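Local coordinates for protein cysteine hydrolase (Pseudomonas syringae pv. phaseolicola 1448A, PDB 3IRV) that probably acts as a hydrolase of the isochorismatase-like cysteine hydrolase family, its substrate not established, at residues 139-145 and 165-170. Residues are numbered along the deposited sequence; the frame is centred on the assembly and turned at random. Where two conformers were deposited one is given.
Sequences VDTIIVC and YKVIAL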
ATOM      1  N   VAL A 139     -19.615  -2.389 -10.946  1.00 12.28           N
ATOM      2  CA  VAL A 139     -18.264  -2.335 -11.516  1.00 12.00           C
ATOM      3  C   VAL A 139     -17.358  -3.278 -10.745  1.00 16.58           C
ATOM      4  O   VAL A 139     -17.421  -3.319  -9.513  1.00 14.81           O
ATOM      5  CB  VAL A 139     -17.700  -0.905 -11.425  1.00 12.63           C
ATOM      6  CG1 VAL A 139     -16.187  -0.882 -11.682  1.00 14.31           C
ATOM      7  CG2 VAL A 139     -18.462   0.009 -12.390  1.00 16.99           C
ATOM      8  N   ASP A 140     -16.536  -4.041 -11.468  1.00 13.86           N
ATOM      9  CA  ASP A 140     -15.531  -4.891 -10.802  1.00 11.86           C
ATOM     10  C   ASP A 140     -14.115  -4.700 -11.357  1.00 11.88           C
ATOM     11  O   ASP A 140     -13.176  -5.405 -10.955  1.00 14.90           O
ATOM     12  CB  ASP A 140     -15.938  -6.375 -10.833  1.00 15.76           C
ATOM     13  CG  ASP A 140     -15.809  -7.005 -12.217  1.00 15.40           C
ATOM     14  OD1 ASP A 140     -15.582  -6.295 -13.217  1.00 14.70           O
ATOM     15  OD2 ASP A 140     -15.952  -8.249 -12.305  1.00 21.32           O
ATOM     16  N   THR A 141     -13.981  -3.752 -12.282  1.00 12.85           N
ATOM     17  CA  THR A 141     -12.704  -3.497 -12.922  1.00 13.18           C
ATOM     18  C   THR A 141     -12.439  -2.002 -12.892  1.00 14.29           C
ATOM     19  O   THR A 141     -13.307  -1.200 -13.283  1.00 13.13           O
ATOM     20  CB  THR A 141     -12.714  -4.011 -14.371  1.00 16.63           C
ATOM     21  OG1 THR A 141     -13.070  -5.403 -14.365  1.00 14.78           O
ATOM     22  CG2 THR A 141     -11.331  -3.806 -15.024  1.00 14.63           C
ATOM     23  N   ILE A 142     -11.264  -1.619 -12.392  1.00 12.96           N
ATOM     24  CA  ILE A 142     -10.906  -0.195 -12.301  1.00 12.36           C
ATOM     25  C   ILE A 142      -9.570   0.102 -12.978  1.00 12.64           C
ATOM     26  O   ILE A 142      -8.612  -0.661 -12.830  1.00 12.03           O
ATOM     27  CB  ILE A 142     -10.910   0.330 -10.834  1.00 13.05           C
ATOM     28  CG1 ILE A 142      -9.925  -0.448  -9.937  1.00 15.00           C
ATOM     29  CG2 ILE A 142     -12.336   0.286 -10.224  1.00 14.39           C
ATOM     30  CD1 ILE A 142      -9.834   0.099  -8.480  1.00 14.73           C
ATOM     31  N   ILE A 143      -9.524   1.232 -13.692  1.00 10.82           N
ATOM     32  CA  ILE A 143      -8.310   1.677 -14.387  1.00 10.95           C
ATOM     33  C   ILE A 143      -7.801   2.882 -13.604  1.00 12.97           C
ATOM     34  O   ILE A 143      -8.544   3.865 -13.471  1.00 13.89           O
ATOM     35  CB  ILE A 143      -8.668   2.135 -15.826  1.00 12.99           C
ATOM     36  CG1 ILE A 143      -9.191   0.925 -16.622  1.00 14.46           C
ATOM     37  CG2 ILE A 143      -7.460   2.759 -16.529  1.00 16.96           C
ATOM     38  CD1 ILE A 143      -9.902   1.311 -17.928  1.00 18.09           C
ATOM     39  N   VAL A 144      -6.558   2.827 -13.108  1.00 13.17           N
ATOM     40  CA  VAL A 144      -6.064   3.846 -12.181  1.00 11.65           C
ATOM     41  C   VAL A 144      -5.003   4.697 -12.868  1.00 12.18           C
ATOM     42  O   VAL A 144      -4.063   4.151 -13.483  1.00 12.48           O
ATOM     43  CB  VAL A 144      -5.486   3.200 -10.899  1.00 13.60           C
ATOM     44  CG1 VAL A 144      -4.810   4.251 -10.001  1.00 13.88           C
ATOM     45  CG2 VAL A 144      -6.607   2.457 -10.132  1.00 12.63           C
ATOM     46  N   CYS A 145      -5.193   6.014 -12.793  1.00 13.33           N
ATOM     47  CA  CYS A 145      -4.206   6.986 -13.250  1.00 13.26           C
ATOM     48  C   CYS A 145      -4.163   8.154 -12.274  1.00 12.35           C
ATOM     49  O   CYS A 145      -5.034   8.249 -11.390  1.00 12.00           O
ATOM     50  CB  CYS A 145      -4.567   7.467 -14.653  1.00 13.65           C
ATOM     51  SG  CYS A 145      -6.191   8.351 -14.734  1.00 15.02           S
ATOM     52  N   TYR A 165     -11.353  -6.220  -6.557  1.00 11.34           N
ATOM     53  CA  TYR A 165     -11.433  -5.529  -7.841  1.00 11.41           C
ATOM     54  C   TYR A 165     -10.284  -5.995  -8.725  1.00 14.64           C
ATOM     55  O   TYR A 165      -9.188  -6.297  -8.238  1.00 13.38           O
ATOM     56  CB  TYR A 165     -11.348  -4.009  -7.663  1.00 11.66           C
ATOM     57  CG  TYR A 165     -12.598  -3.396  -7.062  1.00 12.35           C
ATOM     58  CD1 TYR A 165     -13.704  -3.104  -7.865  1.00 15.34           C
ATOM     59  CD2 TYR A 165     -12.680  -3.129  -5.702  1.00 11.55           C
ATOM     60  CE1 TYR A 165     -14.882  -2.553  -7.333  1.00 11.36           C
ATOM     61  CE2 TYR A 165     -13.830  -2.548  -5.165  1.00 12.80           C
ATOM     62  CZ  TYR A 165     -14.923  -2.280  -5.983  1.00 13.27           C
ATOM     63  OH  TYR A 165     -16.059  -1.712  -5.453  1.00 14.91           O
ATOM     64  N   LYS A 166     -10.582  -6.055 -10.026  1.00 11.07           N
ATOM     65  CA  LYS A 166      -9.594  -6.281 -11.056  0.50 12.64           C
ATOM     66  C   LYS A 166      -8.994  -4.916 -11.400  1.00 12.72           C
ATOM     67  O   LYS A 166      -9.678  -4.039 -11.975  1.00 13.84           O
ATOM     68  CB  LYS A 166     -10.288  -6.936 -12.259  0.50 13.52           C
ATOM     69  CG  LYS A 166     -11.031  -8.227 -11.867  0.50 16.10           C
ATOM     70  CD  LYS A 166     -11.872  -8.808 -13.008  0.50 14.35           C
ATOM     71  CE  LYS A 166     -12.461 -10.145 -12.582  0.50 24.62           C
ATOM     72  NZ  LYS A 166     -13.656 -10.535 -13.385  0.50 25.76           N
ATOM     73  N   VAL A 167      -7.731  -4.713 -11.030  1.00 10.71           N
ATOM     74  CA  VAL A 167      -7.132  -3.376 -11.137  1.00 10.87           C
ATOM     75  C   VAL A 167      -6.135  -3.310 -12.301  1.00 12.34           C
ATOM     76  O   VAL A 167      -5.287  -4.197 -12.452  1.00 12.87           O
ATOM     77  CB  VAL A 167      -6.413  -2.982  -9.831  1.00 10.00           C
ATOM     78  CG1 VAL A 167      -5.891  -1.525  -9.919  1.00 16.01           C
ATOM     79  CG2 VAL A 167      -7.361  -3.101  -8.645  1.00 12.53           C
ATOM     80  N   ILE A 168      -6.253  -2.255 -13.104  1.00 12.50           N
ATOM     81  CA  ILE A 168      -5.318  -1.970 -14.200  1.00 13.03           C
ATOM     82  C   ILE A 168      -4.648  -0.643 -13.884  1.00 16.10           C
ATOM     83  O   ILE A 168      -5.342   0.377 -13.730  1.00 15.39           O
ATOM     84  CB  ILE A 168      -6.040  -1.797 -15.536  1.00 14.39           C
ATOM     85  CG1 ILE A 168      -6.827  -3.062 -15.883  1.00 15.53           C
ATOM     86  CG2 ILE A 168      -5.012  -1.481 -16.618  1.00 16.27           C
ATOM     87  CD1 ILE A 168      -7.728  -2.902 -17.099  1.00 17.19           C
ATOM     88  N   ALA A 169      -3.321  -0.662 -13.738  1.00 11.70           N
ATOM     89  CA  ALA A 169      -2.553   0.580 -13.552  1.00 11.28           C
ATOM     90  C   ALA A 169      -1.925   0.975 -14.881  1.00 13.62           C
ATOM     91  O   ALA A 169      -1.337   0.139 -15.583  1.00 14.17           O
ATOM     92  CB  ALA A 169      -1.439   0.395 -12.497  1.00 12.22           C
ATOM     93  N   LEU A 170      -2.029   2.249 -15.216  1.00 12.69           N
ATOM     94  CA  LEU A 170      -1.474   2.733 -16.500  1.00  9.60           C
ATOM     95  C   LEU A 170      -0.025   3.214 -16.297  1.00 12.71           C
ATOM     96  O   LEU A 170       0.242   4.197 -15.571  1.00 14.17           O
ATOM     97  CB  LEU A 170      -2.363   3.853 -17.040  1.00 12.10           C
ATOM     98  CG  LEU A 170      -3.802   3.404 -17.333  1.00 13.44           C
ATOM     99  CD1 LEU A 170      -4.578   4.583 -17.902  1.00 12.38           C
ATOM    100  CD2 LEU A 170      -3.818   2.218 -18.283  1.00 14.19           C
TER
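Val144 O is gripped by two donors, the backbone N of Leu170 at 3.3 Å and the side-chain ND2 of Asn174, from the short strand 174-175. The carbonyl belongs to a beta-alpha-beta crossover, in which strand 141-147 is followed by helix 149-162 and then by strand 166-170, laid parallel beside the first in the central sheet of the isochorismatase domain. The pair illustrates the rule for parallel strands, that a residue bonds to the two residues flanking its partner: Ile142, opposite Val167, gives its N to Lys166 O and receives Ile168 N at its O. Lys166 N gives likewise to Asp140 O at 2.8 Å, and Ile168 O takes Val144 N. On the face of Ile142 and Val144, Val167 serves both neighbours: its CG2 lies 3.9 Å from Ile142 CG1, side by side, while CG1 leans on Val144 CG2. On the other face, the Ile143 methyl CG2, held anti to the backbone N, is the branch that reaches Leu170 CD1, at 3.7 Å; helix 210-220 packs over these two. At the start of the strands Tyr165 presents a ring edge to the chain, CE1 3.4 Å from Val139 O, and its hydroxyl bonds to Asp131. The Asp140 carboxylate divides its oxygens: in one of two deposited conformers the extended Lys166 brings NZ to 3.4 Å from OD2, a weak, conformer-dependent salt bridge, while OD1 accepts Thr141 OG1 at 2.9 Å from above the carboxylate plane, 49° out of it.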